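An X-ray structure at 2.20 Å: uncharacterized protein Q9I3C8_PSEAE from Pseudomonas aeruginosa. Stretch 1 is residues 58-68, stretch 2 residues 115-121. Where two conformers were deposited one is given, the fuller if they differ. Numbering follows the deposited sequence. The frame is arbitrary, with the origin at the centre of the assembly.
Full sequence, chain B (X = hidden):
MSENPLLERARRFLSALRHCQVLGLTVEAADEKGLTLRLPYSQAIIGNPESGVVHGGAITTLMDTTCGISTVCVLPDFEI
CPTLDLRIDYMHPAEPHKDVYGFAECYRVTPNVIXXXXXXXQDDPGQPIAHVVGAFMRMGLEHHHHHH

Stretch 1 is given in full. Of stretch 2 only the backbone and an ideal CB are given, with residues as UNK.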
# COMPACT_ATOMS: atom_id res chain seq x y z
N ALA B 58 -7.32 8.87 14.29
CA ALA B 58 -8.76 9.11 14.18
C ALA B 58 -9.22 9.02 12.74
O ALA B 58 -10.27 8.42 12.45
CB ALA B 58 -9.13 10.48 14.79
N ILE B 59 -8.48 9.66 11.84
CA ILE B 59 -8.80 9.66 10.42
C ILE B 59 -8.64 8.30 9.78
O ILE B 59 -9.45 7.92 8.95
CB ILE B 59 -7.98 10.70 9.64
CG1 ILE B 59 -8.43 12.11 10.01
CG2 ILE B 59 -8.13 10.47 8.14
CD1 ILE B 59 -7.33 13.12 9.89
N THR B 60 -7.69 7.50 10.27
CA THR B 60 -7.62 6.09 9.87
C THR B 60 -8.91 5.36 10.19
O THR B 60 -9.39 4.56 9.39
CB THR B 60 -6.48 5.35 10.61
OG1 THR B 60 -5.22 5.83 10.14
CG2 THR B 60 -6.56 3.84 10.35
N THR B 61 -9.33 5.45 11.45
CA THR B 61 -10.58 4.83 11.85
C THR B 61 -11.72 5.32 10.96
O THR B 61 -12.53 4.53 10.50
CB THR B 61 -10.92 5.16 13.31
OG1 THR B 61 -9.88 4.64 14.16
CG2 THR B 61 -12.24 4.53 13.70
N LEU B 62 -11.80 6.63 10.76
CA LEU B 62 -12.86 7.21 9.93
C LEU B 62 -12.87 6.51 8.58
O LEU B 62 -13.92 6.07 8.10
CB LEU B 62 -12.65 8.72 9.76
CG LEU B 62 -13.47 9.39 8.64
CD1 LEU B 62 -14.98 9.35 8.96
CD2 LEU B 62 -13.00 10.81 8.38
N MSE B 63 -11.67 6.26 8.06
CA MSE B 63 -11.52 5.87 6.66
C MSE B 63 -11.53 4.36 6.46
O MSE B 63 -12.05 3.86 5.47
CB MSE B 63 -10.23 6.46 6.09
CG MSE B 63 -10.30 7.96 5.93
SE MSE B 63 -11.84 8.56 4.93
CE MSE B 63 -11.91 7.22 3.50
N ASP B 64 -10.96 3.64 7.42
CA ASP B 64 -11.23 2.21 7.56
C ASP B 64 -12.71 1.94 7.70
O ASP B 64 -13.24 1.05 7.05
CB ASP B 64 -10.47 1.61 8.76
CG ASP B 64 -10.61 0.11 8.84
OD1 ASP B 64 -10.82 -0.54 7.79
OD2 ASP B 64 -10.60 -0.43 9.95
N THR B 65 -13.37 2.65 8.62
CA THR B 65 -14.82 2.51 8.85
C THR B 65 -15.66 2.88 7.63
O THR B 65 -16.59 2.17 7.25
CB THR B 65 -15.29 3.38 10.02
OG1 THR B 65 -14.56 3.03 11.20
CG2 THR B 65 -16.79 3.20 10.27
N THR B 66 -15.36 4.02 7.03
CA THR B 66 -16.05 4.43 5.82
C THR B 66 -15.99 3.37 4.71
O THR B 66 -16.99 3.09 4.06
CB THR B 66 -15.53 5.81 5.31
OG1 THR B 66 -15.80 6.81 6.29
CG2 THR B 66 -16.21 6.20 4.02
N CYS B 67 -14.78 2.92 4.37
CA CYS B 67 -14.62 1.86 3.36
C CYS B 67 -15.37 0.57 3.72
O CYS B 67 -16.07 -0.02 2.90
CB CYS B 67 -13.15 1.53 3.13
SG CYS B 67 -12.18 2.89 2.41
N GLY B 68 -15.21 0.12 4.96
CA GLY B 68 -15.95 -1.06 5.42
C GLY B 68 -17.44 -0.91 5.20
O GLY B 68 -18.11 -1.81 4.65
N UNK B 115 -13.77 -4.39 -3.25
CA UNK B 115 -12.70 -3.42 -3.34
C UNK B 115 -13.30 -2.02 -3.38
O UNK B 115 -14.25 -1.76 -4.13
CB UNK B 115 -11.83 -3.68 -4.57
N UNK B 116 -12.71 -1.10 -2.63
CA UNK B 116 -13.34 0.17 -2.43
C UNK B 116 -12.30 1.28 -2.35
O UNK B 116 -11.16 1.04 -1.96
CB UNK B 116 -14.20 0.14 -1.17
N UNK B 117 -12.64 2.44 -2.89
CA UNK B 117 -11.75 3.57 -2.90
C UNK B 117 -12.49 4.77 -2.32
O UNK B 117 -13.67 4.98 -2.62
CB UNK B 117 -11.24 3.86 -4.31
N UNK B 118 -11.77 5.64 -1.63
CA UNK B 118 -12.36 6.84 -1.05
C UNK B 118 -11.30 7.85 -0.63
O UNK B 118 -10.14 7.76 -1.02
CB UNK B 118 -13.23 6.47 0.15
N UNK B 119 -11.71 8.84 0.15
CA UNK B 119 -10.79 9.91 0.52
C UNK B 119 -11.33 10.65 1.74
O UNK B 119 -12.50 10.51 2.06
CB UNK B 119 -10.58 10.88 -0.65
N UNK B 120 -10.42 11.22 2.53
CA UNK B 120 -10.78 12.19 3.54
C UNK B 120 -10.68 13.62 3.02
O UNK B 120 -9.75 13.96 2.29
CB UNK B 120 -9.89 12.02 4.77
N UNK B 121 -11.52 14.49 3.56
CA UNK B 121 -11.51 15.89 3.17
C UNK B 121 -12.22 16.71 4.24
O UNK B 121 -12.78 16.16 5.18
CB UNK B 121 -12.17 16.08 1.80

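Residues 115-121 form an extended strand that crosses helix 58-68 at 139°, closer to antiparallel than to perpendicular, with the axes 8.7 Å apart at their nearest. Alternate CA-to-CB bonds, those of positions 116, 118 and 120, point toward the helix. No hydrogen bond links the two stretches, so packing dominates the contact.

At position 115 the ideal CB has nothing of the helix within 5.5 Å. The helix sets no preference here, and the extended backbone angles admit many residues, beta-branched and aromatic ones among them. The residue is F115, out of reach of stretch 1.

Position 116 points toward the helix near C67, in the last turn of the stretch, and its ideal CB lies 4.5 Å from C67 O. The CA atoms of 116 and C67 are only 6.2 Å apart, which leaves space for a short side chain; valine, threonine, serine or alanine would all be plausible, and the strand angles of -145/144 favour the beta-branched pair. The residue is T116. With chi1 in the t well, its methyl reaches the helix, CG2 lying 3.4 Å from CB of C67, while OG1 is hydrogen-bonded to a residue adjoining one of the stretches.

Position 117 points away from the helix, and a long polar chain is as acceptable as an apolar one; R117 extends with its first three chi angles all t.

Position 118 turns toward the helix again, but here there is little room beyond a CB. An ideal CB would stand 3.7 Å from CE of M63, 4.4 Å from SG of C67 and 4.9 Å from CG2 of T66. Glycine or alanine would suit, and the phi/psi of -165/-167 leans toward glycine. G118 is the residue, and the selenomethionine methyl packs over its backbone, with CE of M63 4.2 Å from C of G118.

Position 119 points away, so a large side chain can be accommodated as far as the helix is concerned. The residue is F119; its ring makes no contact with the helix, but its backbone does: O of F119 lies 3.5 Å from SE of M63.

Position 120 faces an apolar group, its ideal CB lying 4.0 Å from SE of M63, 4.1 Å from CG2 of I59 and 4.9 Å from CD2 of L62. Such close neighbours favour a small apolar residue, alanine above all. A120 fills it, its CB 3.9 Å from SE of M63.

Position 121 points away and could hold many residues. In Y121 the end of the side chain comes nearer, but CD2 of Y121 is still 7.0 Å from SE of M63, too far for contact.

Stretch 2, residues 115-121: FTRGFAY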
# COMPACT_ATOMS: atom_id res chain seq x y z
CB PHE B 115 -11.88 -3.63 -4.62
CG PHE B 115 -11.14 -4.95 -4.66
CD1 PHE B 115 -11.78 -6.11 -5.08
CD2 PHE B 115 -9.81 -5.03 -4.27
CE1 PHE B 115 -11.10 -7.32 -5.13
CE2 PHE B 115 -9.12 -6.23 -4.33
CZ PHE B 115 -9.78 -7.38 -4.77
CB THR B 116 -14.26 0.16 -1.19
OG1 THR B 116 -15.10 1.32 -1.22
CG2 THR B 116 -13.47 0.14 0.07
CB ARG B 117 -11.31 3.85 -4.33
CG ARG B 117 -10.24 4.90 -4.45
CD ARG B 117 -9.61 4.91 -5.86
NE ARG B 117 -8.52 5.88 -5.92
CZ ARG B 117 -8.65 7.12 -6.39
NH1 ARG B 117 -9.75 7.47 -7.07
NH2 ARG B 117 -7.63 7.98 -6.29
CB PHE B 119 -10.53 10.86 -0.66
CG PHE B 119 -11.78 11.42 -1.28
CD1 PHE B 119 -12.29 12.65 -0.86
CD2 PHE B 119 -12.48 10.71 -2.24
CE1 PHE B 119 -13.49 13.13 -1.33
CE2 PHE B 119 -13.65 11.22 -2.78
CZ PHE B 119 -14.15 12.45 -2.33
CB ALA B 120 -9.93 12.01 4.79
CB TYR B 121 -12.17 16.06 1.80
CG TYR B 121 -13.65 15.75 1.79
CD1 TYR B 121 -14.57 16.78 1.92
CD2 TYR B 121 -14.12 14.44 1.85
CE1 TYR B 121 -15.92 16.52 1.96
CE2 TYR B 121 -15.48 14.18 1.85
CZ TYR B 121 -16.37 15.24 1.93
OH TYR B 121 -17.73 15.03 1.99
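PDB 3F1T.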